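Local coordinates for uncharacterized protein (Alicyclobacillus acidocaldarius subsp. acidocaldarius, PDB 3RQB) that is of unknown function but, as a double hot dog protein of the acyl-CoA thioesterase family, probably hydrolyses acyl-CoA thioesters, at residues 11-19 with 43-51; 225-235 with 247-258. All coordinates share one frame; numbering follows the deposited sequence.

In the fold
Interaction 1 comes first along the chain and is complete before interaction 2 begins. It joins the short N-terminal helix 11-15, and the chain just after it, to helix 41-53. Interaction 2 pairs strands 230-240 and 243-251, a hairpin, and reaches the start of strand 257-267. The two centres lie about 21 Å apart, with nearest atoms about 11 Å apart, and the contacts share no helix or strand. One is packing onto a helix and the other is sheet pairing. Helix 41-53 falls in the N-terminal thioesterase domain and the hairpin in the C-terminal one, consistent with two hot dog halves in one chain.

Interaction 1 of 2, residues 11-19 with 43-51; sequences AFDDATALS and ITAATMLKA
T16 meets helix 41-53 where its CA lies 5.0 Å from CA of T47. The methyl group does the touching: CG2 of T16 lies 3.7 Å from OG1 of T47 and also reaches CD1 of I43. CB of T16 lies near CG of K50. The T16 and T47 side chains slide past each other in opposite directions. The OG1 of T16 sits between its own N and carbonyl carbon (chi1 69°). There it bonds back to O of F12 at 3.1 Å, while CG2 is left toward helix 41-53. T47 also bonds back to its own helix, from a different rotamer: its OG1 is anti to the carbonyl carbon (chi1 -67°) and bonds to O of I43 at 3.0 Å. N and OG1 of T47 reach that oxygen from opposite faces of its plane.

F12 extends with CG turned away from its N. Its CD2 touches CD1 of I43 at 3.8 Å, and its CZ lies as far from CB of A46. CG2 of T16 rests over one face of the ring, toward the rim. At the ring edge, in plane, is OD1 of D13, which forms a salt bridge with R178. CB of A15 adds a contact to CG1 of I43. Beyond the pair, A183 and A184 of helix 182-188 also pack on F12.

Farther along, L18 sends CD1 to the backbone of A51, 3.8 Å from its N. K50 contributes its CB and CG, and the chain then bends away.

A glycine in place of T16 would probably leave a gap between F12, I43 and T47, and O of F12 without its hydroxyl donor. The hydroxyls of T16 and T47 each bond to a carbonyl of their own segment. With no hydrogen bond across, the segments meet here by apolar and van der Waals contact.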
ATOM      1  N   ALA B  11     -19.725  19.708  -3.282  1.00 61.35           N
ATOM      2  CA  ALA B  11     -18.881  19.443  -4.442  1.00 63.24           C
ATOM      3  C   ALA B  11     -18.403  18.004  -4.463  1.00 63.98           C
ATOM      4  O   ALA B  11     -18.518  17.317  -5.474  1.00 63.99           O
ATOM      5  CB  ALA B  11     -17.687  20.372  -4.437  1.00 68.51           C
ATOM      6  N   PHE B  12     -17.866  17.558  -3.335  1.00 63.15           N
ATOM      7  CA  PHE B  12     -17.383  16.196  -3.196  1.00 60.84           C
ATOM      8  C   PHE B  12     -18.434  15.175  -3.626  1.00 62.97           C
ATOM      9  O   PHE B  12     -18.166  14.307  -4.462  1.00 64.70           O
ATOM     10  CB  PHE B  12     -16.983  15.934  -1.747  1.00 60.05           C
ATOM     11  CG  PHE B  12     -16.473  14.547  -1.505  1.00 60.33           C
ATOM     12  CD1 PHE B  12     -17.351  13.494  -1.311  1.00 60.44           C
ATOM     13  CD2 PHE B  12     -15.114  14.290  -1.480  1.00 62.30           C
ATOM     14  CE1 PHE B  12     -16.881  12.213  -1.091  1.00 61.56           C
ATOM     15  CE2 PHE B  12     -14.637  13.007  -1.260  1.00 64.63           C
ATOM     16  CZ  PHE B  12     -15.520  11.968  -1.065  1.00 62.74           C
ATOM     17  N   ASP B  13     -19.627  15.271  -3.049  1.00 59.01           N
ATOM     18  CA  ASP B  13     -20.703  14.359  -3.412  1.00 61.01           C
ATOM     19  C   ASP B  13     -21.061  14.538  -4.884  1.00 54.49           C
ATOM     20  O   ASP B  13     -21.606  13.638  -5.534  1.00 45.12           O
ATOM     21  CB  ASP B  13     -21.919  14.601  -2.519  1.00 62.99           C
ATOM     22  CG  ASP B  13     -21.611  14.364  -1.063  1.00 63.54           C
ATOM     23  OD1 ASP B  13     -20.867  13.407  -0.781  1.00 63.42           O
ATOM     24  OD2 ASP B  13     -22.096  15.128  -0.205  1.00 64.06           O
ATOM     25  N   ASP B  14     -20.744  15.716  -5.402  1.00 55.88           N
ATOM     26  CA  ASP B  14     -21.016  16.031  -6.788  1.00 62.46           C
ATOM     27  C   ASP B  14     -20.010  15.323  -7.694  1.00 57.18           C
ATOM     28  O   ASP B  14     -20.379  14.726  -8.695  1.00 58.67           O
ATOM     29  CB  ASP B  14     -20.973  17.543  -6.993  1.00 78.13           C
ATOM     30  CG  ASP B  14     -21.907  18.010  -8.086  1.00 93.83           C
ATOM     31  OD1 ASP B  14     -21.404  18.417  -9.157  1.00100.08           O
ATOM     32  OD2 ASP B  14     -23.140  17.961  -7.876  1.00 97.45           O
ATOM     33  N   ALA B  15     -18.737  15.372  -7.330  1.00 56.72           N
ATOM     34  CA  ALA B  15     -17.690  14.723  -8.119  1.00 60.39           C
ATOM     35  C   ALA B  15     -17.808  13.209  -8.092  1.00 63.13           C
ATOM     36  O   ALA B  15     -17.569  12.534  -9.096  1.00 67.10           O
ATOM     37  CB  ALA B  15     -16.327  15.132  -7.613  1.00 62.65           C
ATOM     38  N   THR B  16     -18.166  12.682  -6.927  1.00 58.55           N
ATOM     39  CA  THR B  16     -18.238  11.239  -6.724  1.00 52.06           C
ATOM     40  C   THR B  16     -19.638  10.700  -6.978  1.00 59.63           C
ATOM     41  O   THR B  16     -19.909   9.523  -6.732  1.00 64.86           O
ATOM     42  CB  THR B  16     -17.796  10.835  -5.317  1.00 41.92           C
ATOM     43  OG1 THR B  16     -18.767  11.292  -4.364  1.00 39.99           O
ATOM     44  CG2 THR B  16     -16.412  11.420  -4.998  1.00 41.66           C
ATOM     45  N   ALA B  17     -20.540  11.568  -7.425  1.00 60.76           N
ATOM     46  CA  ALA B  17     -21.869  11.114  -7.808  1.00 58.48           C
ATOM     47  C   ALA B  17     -21.732  10.076  -8.920  1.00 51.08           C
ATOM     48  O   ALA B  17     -21.045  10.314  -9.921  1.00 55.89           O
ATOM     49  CB  ALA B  17     -22.734  12.289  -8.263  1.00 58.18           C
ATOM     50  N   LEU B  18     -22.372   8.925  -8.728  1.00 36.47           N
ATOM     51  CA  LEU B  18     -22.362   7.853  -9.715  1.00 38.87           C
ATOM     52  C   LEU B  18     -23.782   7.417 -10.036  1.00 58.35           C
ATOM     53  O   LEU B  18     -24.742   7.786  -9.347  1.00 66.32           O
ATOM     54  CB  LEU B  18     -21.577   6.638  -9.215  1.00 37.10           C
ATOM     55  CG  LEU B  18     -20.109   6.846  -8.837  1.00 40.67           C
ATOM     56  CD1 LEU B  18     -19.434   5.538  -8.429  1.00 35.47           C
ATOM     57  CD2 LEU B  18     -19.360   7.509  -9.989  1.00 43.68           C
ATOM     58  N   SER B  19     -23.918   6.652 -11.109  1.00 61.73           N
ATOM     59  CA  SER B  19     -25.176   5.991 -11.387  1.00 63.93           C
ATOM     60  C   SER B  19     -24.873   4.557 -11.777  1.00 57.28           C
ATOM     61  O   SER B  19     -23.814   4.259 -12.327  1.00 54.41           O
ATOM     62  CB  SER B  19     -25.931   6.699 -12.509  1.00 70.96           C
ATOM     63  OG  SER B  19     -25.474   6.257 -13.774  1.00 76.85           O
ATOM     64  N   ILE B  43      -9.638  12.416  -5.296  1.00 45.92           N
ATOM     65  CA  ILE B  43     -11.020  12.388  -5.733  1.00 44.58           C
ATOM     66  C   ILE B  43     -11.268  11.174  -6.601  1.00 43.13           C
ATOM     67  O   ILE B  43     -12.334  10.555  -6.538  1.00 46.61           O
ATOM     68  CB  ILE B  43     -11.404  13.637  -6.508  1.00 49.23           C
ATOM     69  CG1 ILE B  43     -12.866  13.947  -6.227  1.00 50.86           C
ATOM     70  CG2 ILE B  43     -11.150  13.440  -8.001  1.00 52.51           C
ATOM     71  CD1 ILE B  43     -13.243  13.683  -4.781  1.00 51.40           C
ATOM     72  N   THR B  44     -10.273  10.839  -7.412  1.00 39.30           N
ATOM     73  CA  THR B  44     -10.362   9.687  -8.284  1.00 41.69           C
ATOM     74  C   THR B  44     -10.450   8.425  -7.446  1.00 46.23           C
ATOM     75  O   THR B  44     -11.148   7.478  -7.795  1.00 54.40           O
ATOM     76  CB  THR B  44      -9.130   9.579  -9.176  1.00 46.46           C
ATOM     77  OG1 THR B  44      -8.970  10.790  -9.924  1.00 54.01           O
ATOM     78  CG2 THR B  44      -9.272   8.396 -10.124  1.00 45.66           C
ATOM     79  N   ALA B  45      -9.729   8.419  -6.335  1.00 46.87           N
ATOM     80  CA  ALA B  45      -9.688   7.258  -5.454  1.00 47.34           C
ATOM     81  C   ALA B  45     -10.974   7.139  -4.646  1.00 41.08           C
ATOM     82  O   ALA B  45     -11.497   6.037  -4.478  1.00 35.37           O
ATOM     83  CB  ALA B  45      -8.462   7.317  -4.532  1.00 45.78           C
ATOM     84  N   ALA B  46     -11.470   8.272  -4.142  1.00 43.47           N
ATOM     85  CA  ALA B  46     -12.759   8.322  -3.454  1.00 41.14           C
ATOM     86  C   ALA B  46     -13.823   7.781  -4.400  1.00 43.40           C
ATOM     87  O   ALA B  46     -14.581   6.873  -4.063  1.00 39.44           O
ATOM     88  CB  ALA B  46     -13.086   9.741  -3.043  1.00 36.23           C
ATOM     89  N   THR B  47     -13.848   8.326  -5.608  1.00 47.98           N
ATOM     90  CA  THR B  47     -14.688   7.778  -6.665  1.00 51.49           C
ATOM     91  C   THR B  47     -14.546   6.255  -6.850  1.00 45.54           C
ATOM     92  O   THR B  47     -15.544   5.555  -6.921  1.00 48.77           O
ATOM     93  CB  THR B  47     -14.411   8.477  -7.994  1.00 55.76           C
ATOM     94  OG1 THR B  47     -14.849   9.836  -7.903  1.00 56.73           O
ATOM     95  CG2 THR B  47     -15.158   7.782  -9.108  1.00 57.19           C
HETATM   96  N   MSE B  48     -13.321   5.744  -6.933  1.00 44.51           N
HETATM   97  CA  MSE B  48     -13.108   4.302  -7.068  1.00 49.25           C
HETATM   98  C   MSE B  48     -13.768   3.522  -5.936  1.00 51.23           C
HETATM   99  O   MSE B  48     -14.212   2.392  -6.138  1.00 50.80           O
HETATM  100  CB  MSE B  48     -11.613   3.958  -7.117  1.00 56.60           C
HETATM  101  CG  MSE B  48     -10.930   4.332  -8.425  1.00 62.61           C
HETATM  102 SE   MSE B  48     -11.830   3.569  -9.984  0.75 62.00          SE
HETATM  103  CE  MSE B  48     -10.498   2.228 -10.468  1.00 59.57           C
ATOM    104  N   LEU B  49     -13.821   4.124  -4.748  1.00 49.33           N
ATOM    105  CA  LEU B  49     -14.353   3.460  -3.550  1.00 46.19           C
ATOM    106  C   LEU B  49     -15.890   3.425  -3.466  1.00 45.49           C
ATOM    107  O   LEU B  49     -16.489   2.403  -3.075  1.00 38.30           O
ATOM    108  CB  LEU B  49     -13.775   4.120  -2.297  1.00 47.31           C
ATOM    109  CG  LEU B  49     -14.198   3.547  -0.943  1.00 45.05           C
ATOM    110  CD1 LEU B  49     -13.721   2.108  -0.781  1.00 39.43           C
ATOM    111  CD2 LEU B  49     -13.661   4.421   0.182  1.00 43.46           C
ATOM    112  N   LYS B  50     -16.521   4.541  -3.828  1.00 44.58           N
ATOM    113  CA  LYS B  50     -17.973   4.624  -3.827  1.00 50.18           C
ATOM    114  C   LYS B  50     -18.538   3.504  -4.666  1.00 48.59           C
ATOM    115  O   LYS B  50     -19.521   2.881  -4.283  1.00 49.90           O
ATOM    116  CB  LYS B  50     -18.452   5.962  -4.381  1.00 65.68           C
ATOM    117  CG  LYS B  50     -18.034   7.149  -3.544  1.00 80.71           C
ATOM    118  CD  LYS B  50     -18.375   6.936  -2.077  1.00 92.20           C
ATOM    119  CE  LYS B  50     -19.874   7.009  -1.822  1.00 97.87           C
ATOM    120  NZ  LYS B  50     -20.187   6.800  -0.375  1.00101.95           N
ATOM    121  N   ALA B  51     -17.891   3.236  -5.797  1.00 50.16           N
ATOM    122  CA  ALA B  51     -18.364   2.217  -6.730  1.00 51.40           C
ATOM    123  C   ALA B  51     -18.659   0.921  -5.997  1.00 47.82           C
ATOM    124  O   ALA B  51     -19.761   0.392  -6.102  1.00 39.26           O
ATOM    125  CB  ALA B  51     -17.333   1.974  -7.815  1.00 49.58           C
TER

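Interaction 2 of 2, residues 225-235 with 247-258; sequences QGTNELLGVAR and IGEVWSQDGDLL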
ATOM      1  N   GLN B 225     -16.323  12.026  13.831  1.00 56.13           N
ATOM      2  CA  GLN B 225     -15.631  13.288  13.561  1.00 55.91           C
ATOM      3  C   GLN B 225     -16.524  14.370  12.939  1.00 61.62           C
ATOM      4  O   GLN B 225     -16.305  15.567  13.144  1.00 67.73           O
ATOM      5  CB  GLN B 225     -14.431  13.037  12.645  1.00 54.47           C
ATOM      6  CG  GLN B 225     -13.559  11.863  13.059  1.00 50.28           C
ATOM      7  CD  GLN B 225     -12.855  12.078  14.389  1.00 55.26           C
ATOM      8  OE1 GLN B 225     -12.424  13.183  14.711  1.00 62.05           O
ATOM      9  NE2 GLN B 225     -12.733  11.014  15.167  1.00 55.41           N
ATOM     10  N   GLY B 226     -17.517  13.957  12.162  1.00 60.89           N
ATOM     11  CA  GLY B 226     -18.395  14.929  11.551  1.00 60.61           C
ATOM     12  C   GLY B 226     -17.506  15.885  10.797  1.00 60.99           C
ATOM     13  O   GLY B 226     -16.681  15.463   9.983  1.00 59.24           O
ATOM     14  N   THR B 227     -17.645  17.171  11.096  1.00 61.13           N
ATOM     15  CA  THR B 227     -16.927  18.208  10.367  1.00 57.30           C
ATOM     16  C   THR B 227     -15.622  18.614  11.042  1.00 60.41           C
ATOM     17  O   THR B 227     -14.937  19.525  10.585  1.00 62.35           O
ATOM     18  CB  THR B 227     -17.805  19.449  10.196  1.00 56.84           C
ATOM     19  OG1 THR B 227     -18.330  19.828  11.477  1.00 66.38           O
ATOM     20  CG2 THR B 227     -18.956  19.152   9.244  1.00 48.75           C
ATOM     21  N   ASN B 228     -15.279  17.952  12.139  1.00 60.39           N
ATOM     22  CA  ASN B 228     -14.071  18.307  12.867  1.00 59.72           C
ATOM     23  C   ASN B 228     -12.817  18.167  12.013  1.00 66.92           C
ATOM     24  O   ASN B 228     -12.704  17.234  11.213  1.00 68.52           O
ATOM     25  CB  ASN B 228     -13.950  17.445  14.109  1.00 57.26           C
ATOM     26  CG  ASN B 228     -15.209  17.461  14.944  1.00 66.59           C
ATOM     27  OD1 ASN B 228     -16.258  17.970  14.523  1.00 71.25           O
ATOM     28  ND2 ASN B 228     -15.116  16.894  16.138  1.00 65.56           N
ATOM     29  N   GLU B 229     -11.874  19.093  12.197  1.00 65.17           N
ATOM     30  CA  GLU B 229     -10.618  19.076  11.449  1.00 57.44           C
ATOM     31  C   GLU B 229      -9.771  17.864  11.832  1.00 56.60           C
ATOM     32  O   GLU B 229      -9.964  17.276  12.894  1.00 48.38           O
ATOM     33  CB  GLU B 229      -9.823  20.369  11.674  1.00 51.49           C
ATOM     34  CG  GLU B 229     -10.468  21.599  11.071  1.00 56.50           C
ATOM     35  CD  GLU B 229      -9.598  22.837  11.169  1.00 58.62           C
ATOM     36  OE1 GLU B 229      -8.608  22.935  10.398  1.00 60.35           O
ATOM     37  OE2 GLU B 229      -9.919  23.709  12.014  1.00 52.43           O
ATOM     38  N   LEU B 230      -8.844  17.483  10.956  1.00 62.88           N
ATOM     39  CA  LEU B 230      -7.965  16.348  11.225  1.00 61.45           C
ATOM     40  C   LEU B 230      -6.501  16.714  11.058  1.00 58.23           C
ATOM     41  O   LEU B 230      -6.156  17.699  10.395  1.00 55.36           O
ATOM     42  CB  LEU B 230      -8.289  15.191  10.293  1.00 57.81           C
ATOM     43  CG  LEU B 230      -9.781  14.932  10.166  1.00 52.76           C
ATOM     44  CD1 LEU B 230     -10.030  13.886   9.100  1.00 46.35           C
ATOM     45  CD2 LEU B 230     -10.339  14.510  11.511  1.00 54.59           C
ATOM     46  N   LEU B 231      -5.641  15.902  11.663  1.00 52.67           N
ATOM     47  CA  LEU B 231      -4.215  16.117  11.549  1.00 45.79           C
ATOM     48  C   LEU B 231      -3.574  15.038  10.711  1.00 39.37           C
ATOM     49  O   LEU B 231      -3.524  13.877  11.114  1.00 46.10           O
ATOM     50  CB  LEU B 231      -3.564  16.116  12.921  1.00 53.33           C
ATOM     51  CG  LEU B 231      -2.101  16.514  12.773  1.00 62.62           C
ATOM     52  CD1 LEU B 231      -2.033  17.997  12.458  1.00 62.34           C
ATOM     53  CD2 LEU B 231      -1.289  16.168  14.015  1.00 67.09           C
ATOM     54  N   GLY B 232      -3.097  15.411   9.533  1.00 41.14           N
ATOM     55  CA  GLY B 232      -2.310  14.494   8.731  1.00 44.43           C
ATOM     56  C   GLY B 232      -0.820  14.625   9.001  1.00 47.50           C
ATOM     57  O   GLY B 232      -0.326  15.696   9.356  1.00 42.24           O
ATOM     58  N   VAL B 233      -0.101  13.526   8.819  1.00 52.14           N
ATOM     59  CA  VAL B 233       1.350  13.529   8.876  1.00 49.97           C
ATOM     60  C   VAL B 233       1.875  12.751   7.685  1.00 50.54           C
ATOM     61  O   VAL B 233       1.687  11.538   7.595  1.00 51.97           O
ATOM     62  CB  VAL B 233       1.869  12.828  10.142  1.00 48.18           C
ATOM     63  CG1 VAL B 233       3.406  12.836  10.159  1.00 49.55           C
ATOM     64  CG2 VAL B 233       1.283  13.473  11.397  1.00 43.93           C
ATOM     65  N   ALA B 234       2.574  13.430   6.790  1.00 50.36           N
ATOM     66  CA  ALA B 234       3.136  12.753   5.641  1.00 49.04           C
ATOM     67  C   ALA B 234       4.640  12.851   5.717  1.00 53.58           C
ATOM     68  O   ALA B 234       5.194  13.926   5.951  1.00 59.53           O
ATOM     69  CB  ALA B 234       2.623  13.369   4.355  1.00 48.68           C
ATOM     70  N   ARG B 235       5.297  11.717   5.530  1.00 52.35           N
ATOM     71  CA  ARG B 235       6.750  11.676   5.524  1.00 53.38           C
ATOM     72  C   ARG B 235       7.195  10.973   4.254  1.00 48.66           C
ATOM     73  O   ARG B 235       6.383  10.407   3.513  1.00 40.74           O
ATOM     74  CB  ARG B 235       7.316  10.997   6.786  1.00 55.81           C
ATOM     75  CG  ARG B 235       7.272   9.472   6.791  1.00 68.33           C
ATOM     76  CD  ARG B 235       7.790   8.876   8.111  1.00 79.70           C
ATOM     77  NE  ARG B 235       7.663   7.412   8.155  1.00 93.04           N
ATOM     78  CZ  ARG B 235       8.642   6.547   7.877  1.00100.47           C
ATOM     79  NH1 ARG B 235       9.852   6.986   7.533  1.00104.64           N
ATOM     80  NH2 ARG B 235       8.413   5.235   7.946  1.00 97.33           N
ATOM     81  N   ILE B 247       4.685   8.253   2.922  1.00 39.27           N
ATOM     82  CA  ILE B 247       4.005   7.541   3.986  1.00 40.14           C
ATOM     83  C   ILE B 247       3.274   8.555   4.841  1.00 39.26           C
ATOM     84  O   ILE B 247       3.824   9.604   5.176  1.00 39.73           O
ATOM     85  CB  ILE B 247       4.984   6.770   4.860  1.00 45.44           C
ATOM     86  CG1 ILE B 247       5.941   5.966   3.984  1.00 54.99           C
ATOM     87  CG2 ILE B 247       4.234   5.862   5.811  1.00 42.69           C
ATOM     88  CD1 ILE B 247       6.678   4.876   4.731  1.00 60.21           C
ATOM     89  N   GLY B 248       2.035   8.257   5.201  1.00 38.41           N
ATOM     90  CA  GLY B 248       1.285   9.211   5.984  1.00 44.62           C
ATOM     91  C   GLY B 248       0.229   8.630   6.894  1.00 46.36           C
ATOM     92  O   GLY B 248      -0.272   7.531   6.660  1.00 43.40           O
ATOM     93  N   GLU B 249      -0.106   9.396   7.932  1.00 47.74           N
ATOM     94  CA  GLU B 249      -1.116   9.016   8.914  1.00 48.52           C
ATOM     95  C   GLU B 249      -2.117  10.139   9.118  1.00 49.10           C
ATOM     96  O   GLU B 249      -1.787  11.309   8.943  1.00 43.07           O
ATOM     97  CB  GLU B 249      -0.456   8.731  10.247  1.00 50.64           C
ATOM     98  CG  GLU B 249       0.779   7.895  10.114  1.00 59.73           C
ATOM     99  CD  GLU B 249       1.812   8.231  11.161  1.00 64.20           C
ATOM    100  OE1 GLU B 249       1.505   9.038  12.074  1.00 55.88           O
ATOM    101  OE2 GLU B 249       2.936   7.690  11.058  1.00 72.28           O
ATOM    102  N   VAL B 250      -3.340   9.780   9.498  1.00 51.77           N
ATOM    103  CA  VAL B 250      -4.363  10.779   9.782  1.00 48.13           C
ATOM    104  C   VAL B 250      -4.973  10.559  11.145  1.00 45.58           C
ATOM    105  O   VAL B 250      -5.501   9.486  11.432  1.00 44.74           O
ATOM    106  CB  VAL B 250      -5.490  10.765   8.746  1.00 47.36           C
ATOM    107  CG1 VAL B 250      -6.429  11.943   8.996  1.00 49.26           C
ATOM    108  CG2 VAL B 250      -4.915  10.848   7.346  1.00 46.04           C
ATOM    109  N   TRP B 251      -4.915  11.588  11.981  1.00 47.52           N
ATOM    110  CA  TRP B 251      -5.373  11.456  13.355  1.00 55.52           C
ATOM    111  C   TRP B 251      -6.588  12.320  13.641  1.00 55.03           C
ATOM    112  O   TRP B 251      -6.798  13.369  13.010  1.00 53.54           O
ATOM    113  CB  TRP B 251      -4.273  11.873  14.329  1.00 60.05           C
ATOM    114  CG  TRP B 251      -2.940  11.215  14.136  1.00 66.61           C
ATOM    115  CD1 TRP B 251      -1.999  11.524  13.199  1.00 67.42           C
ATOM    116  CD2 TRP B 251      -2.376  10.169  14.942  1.00 72.79           C
ATOM    117  NE1 TRP B 251      -0.893  10.725  13.359  1.00 71.08           N
ATOM    118  CE2 TRP B 251      -1.100   9.885  14.422  1.00 74.26           C
ATOM    119  CE3 TRP B 251      -2.836   9.439  16.045  1.00 73.25           C
ATOM    120  CZ2 TRP B 251      -0.278   8.898  14.968  1.00 76.98           C
ATOM    121  CZ3 TRP B 251      -2.022   8.460  16.580  1.00 71.30           C
ATOM    122  CH2 TRP B 251      -0.758   8.199  16.042  1.00 74.71           C
ATOM    123  N   SER B 252      -7.383  11.864  14.606  1.00 53.46           N
ATOM    124  CA  SER B 252      -8.467  12.663  15.167  1.00 51.62           C
ATOM    125  C   SER B 252      -7.882  13.641  16.161  1.00 52.23           C
ATOM    126  O   SER B 252      -6.803  13.405  16.697  1.00 52.06           O
ATOM    127  CB  SER B 252      -9.479  11.787  15.891  1.00 49.16           C
ATOM    128  OG  SER B 252      -8.988  11.436  17.172  1.00 50.25           O
ATOM    129  N   GLN B 253      -8.592  14.735  16.407  1.00 56.51           N
ATOM    130  CA  GLN B 253      -8.152  15.714  17.394  1.00 59.32           C
ATOM    131  C   GLN B 253      -7.998  15.091  18.795  1.00 60.49           C
ATOM    132  O   GLN B 253      -7.288  15.629  19.649  1.00 58.14           O
ATOM    133  CB  GLN B 253      -9.090  16.933  17.407  1.00 60.03           C
ATOM    134  CG  GLN B 253      -9.146  17.686  16.074  1.00 60.71           C
ATOM    135  CD  GLN B 253      -9.677  19.102  16.209  1.00 58.80           C
ATOM    136  OE1 GLN B 253      -9.321  19.816  17.148  1.00 59.34           O
ATOM    137  NE2 GLN B 253     -10.525  19.521  15.265  1.00 56.31           N
ATOM    138  N   ASP B 254      -8.642  13.948  19.018  1.00 64.05           N
ATOM    139  CA  ASP B 254      -8.553  13.264  20.308  1.00 77.39           C
ATOM    140  C   ASP B 254      -7.292  12.431  20.434  1.00 78.83           C
ATOM    141  O   ASP B 254      -6.915  12.027  21.531  1.00 80.96           O
ATOM    142  CB  ASP B 254      -9.768  12.373  20.529  1.00 87.51           C
ATOM    143  CG  ASP B 254     -11.045  13.163  20.609  1.00100.23           C
ATOM    144  OD1 ASP B 254     -10.986  14.325  21.071  1.00104.83           O
ATOM    145  OD2 ASP B 254     -12.100  12.632  20.200  1.00104.90           O
ATOM    146  N   GLY B 255      -6.636  12.191  19.305  1.00 79.58           N
ATOM    147  CA  GLY B 255      -5.435  11.381  19.280  1.00 78.78           C
ATOM    148  C   GLY B 255      -5.672   9.982  18.740  1.00 74.26           C
ATOM    149  O   GLY B 255      -4.757   9.155  18.742  1.00 74.23           O
ATOM    150  N   ASP B 256      -6.892   9.725  18.268  1.00 66.35           N
ATOM    151  CA  ASP B 256      -7.224   8.452  17.627  1.00 60.40           C
ATOM    152  C   ASP B 256      -6.660   8.373  16.216  1.00 49.58           C
ATOM    153  O   ASP B 256      -6.779   9.320  15.426  1.00 48.06           O
ATOM    154  CB  ASP B 256      -8.735   8.256  17.575  1.00 72.48           C
ATOM    155  CG  ASP B 256      -9.372   8.255  18.952  1.00 87.92           C
ATOM    156  OD1 ASP B 256      -9.505   7.166  19.555  1.00 86.55           O
ATOM    157  OD2 ASP B 256      -9.738   9.348  19.436  1.00 99.07           O
ATOM    158  N   LEU B 257      -6.072   7.229  15.888  1.00 54.66           N
ATOM    159  CA  LEU B 257      -5.442   7.061  14.591  1.00 52.27           C
ATOM    160  C   LEU B 257      -6.475   6.551  13.597  1.00 55.59           C
ATOM    161  O   LEU B 257      -6.984   5.434  13.714  1.00 61.09           O
ATOM    162  CB  LEU B 257      -4.293   6.063  14.692  1.00 52.41           C
ATOM    163  CG  LEU B 257      -3.634   5.720  13.356  1.00 58.19           C
ATOM    164  CD1 LEU B 257      -2.957   6.947  12.775  1.00 58.10           C
ATOM    165  CD2 LEU B 257      -2.635   4.591  13.524  1.00 65.24           C
ATOM    166  N   LEU B 258      -6.771   7.383  12.609  1.00 49.20           N
ATOM    167  CA  LEU B 258      -7.859   7.135  11.669  1.00 47.35           C
ATOM    168  C   LEU B 258      -7.457   6.249  10.482  1.00 51.83           C
ATOM    169  O   LEU B 258      -8.076   5.213  10.239  1.00 50.03           O
ATOM    170  CB  LEU B 258      -8.488   8.451  11.223  1.00 48.78           C
ATOM    171  CG  LEU B 258      -8.842   9.375  12.396  1.00 49.17           C
ATOM    172  CD1 LEU B 258      -9.310  10.731  11.914  1.00 46.68           C
ATOM    173  CD2 LEU B 258      -9.894   8.752  13.284  1.00 45.28           C
TER
HETATM  174  O   HOH W   1     -10.967  15.400  14.664  1.00 35.14           O
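R235 and I247 exchange backbone hydrogen bonds, with N of R235 2.6 Å from O of I247. V233 N bonds to O of E249. L231 and W251 form another antiparallel hydrogen-bonded pair; N of W251 lies 2.8 Å from O of L231. Beyond it, at the open end of the hairpin, a water links three groups. It donates to OE1 of Q225 and O of E229, and accepts from N of Q253. NE2 of Q253 adds a weak bond to O of E229, while the carboxylate of E229 forms a salt bridge with R153. N of D256, just past the type I turn 252-255, donates to OG of S252 at 2.9 Å.

W251 lies with its ring edge at O of L231, 3.5 Å from CD1. Its NE1 bonds weakly to OE1 of E249. L257 CD1 covers one face, over the ring centre. CG2 of V233 approaches NE1 obliquely. R235 CG lies between its N and carbonyl carbon (chi1 79°), and the extended chain runs alongside I247, whose CD1 lies over one guanidinium face, 3.7 Å from NH2. R235 and E249 also approach the second subunit. At L230, CB meets CG1 of V250 and CD2 meets CD1 of L258.

Strand 168-174 continues the pairing beyond 230-240. Backbone bonds thus fix the hairpin register, while the water ties turn 252-255 to Q225 and E229, in the chain leading into strand 230-240.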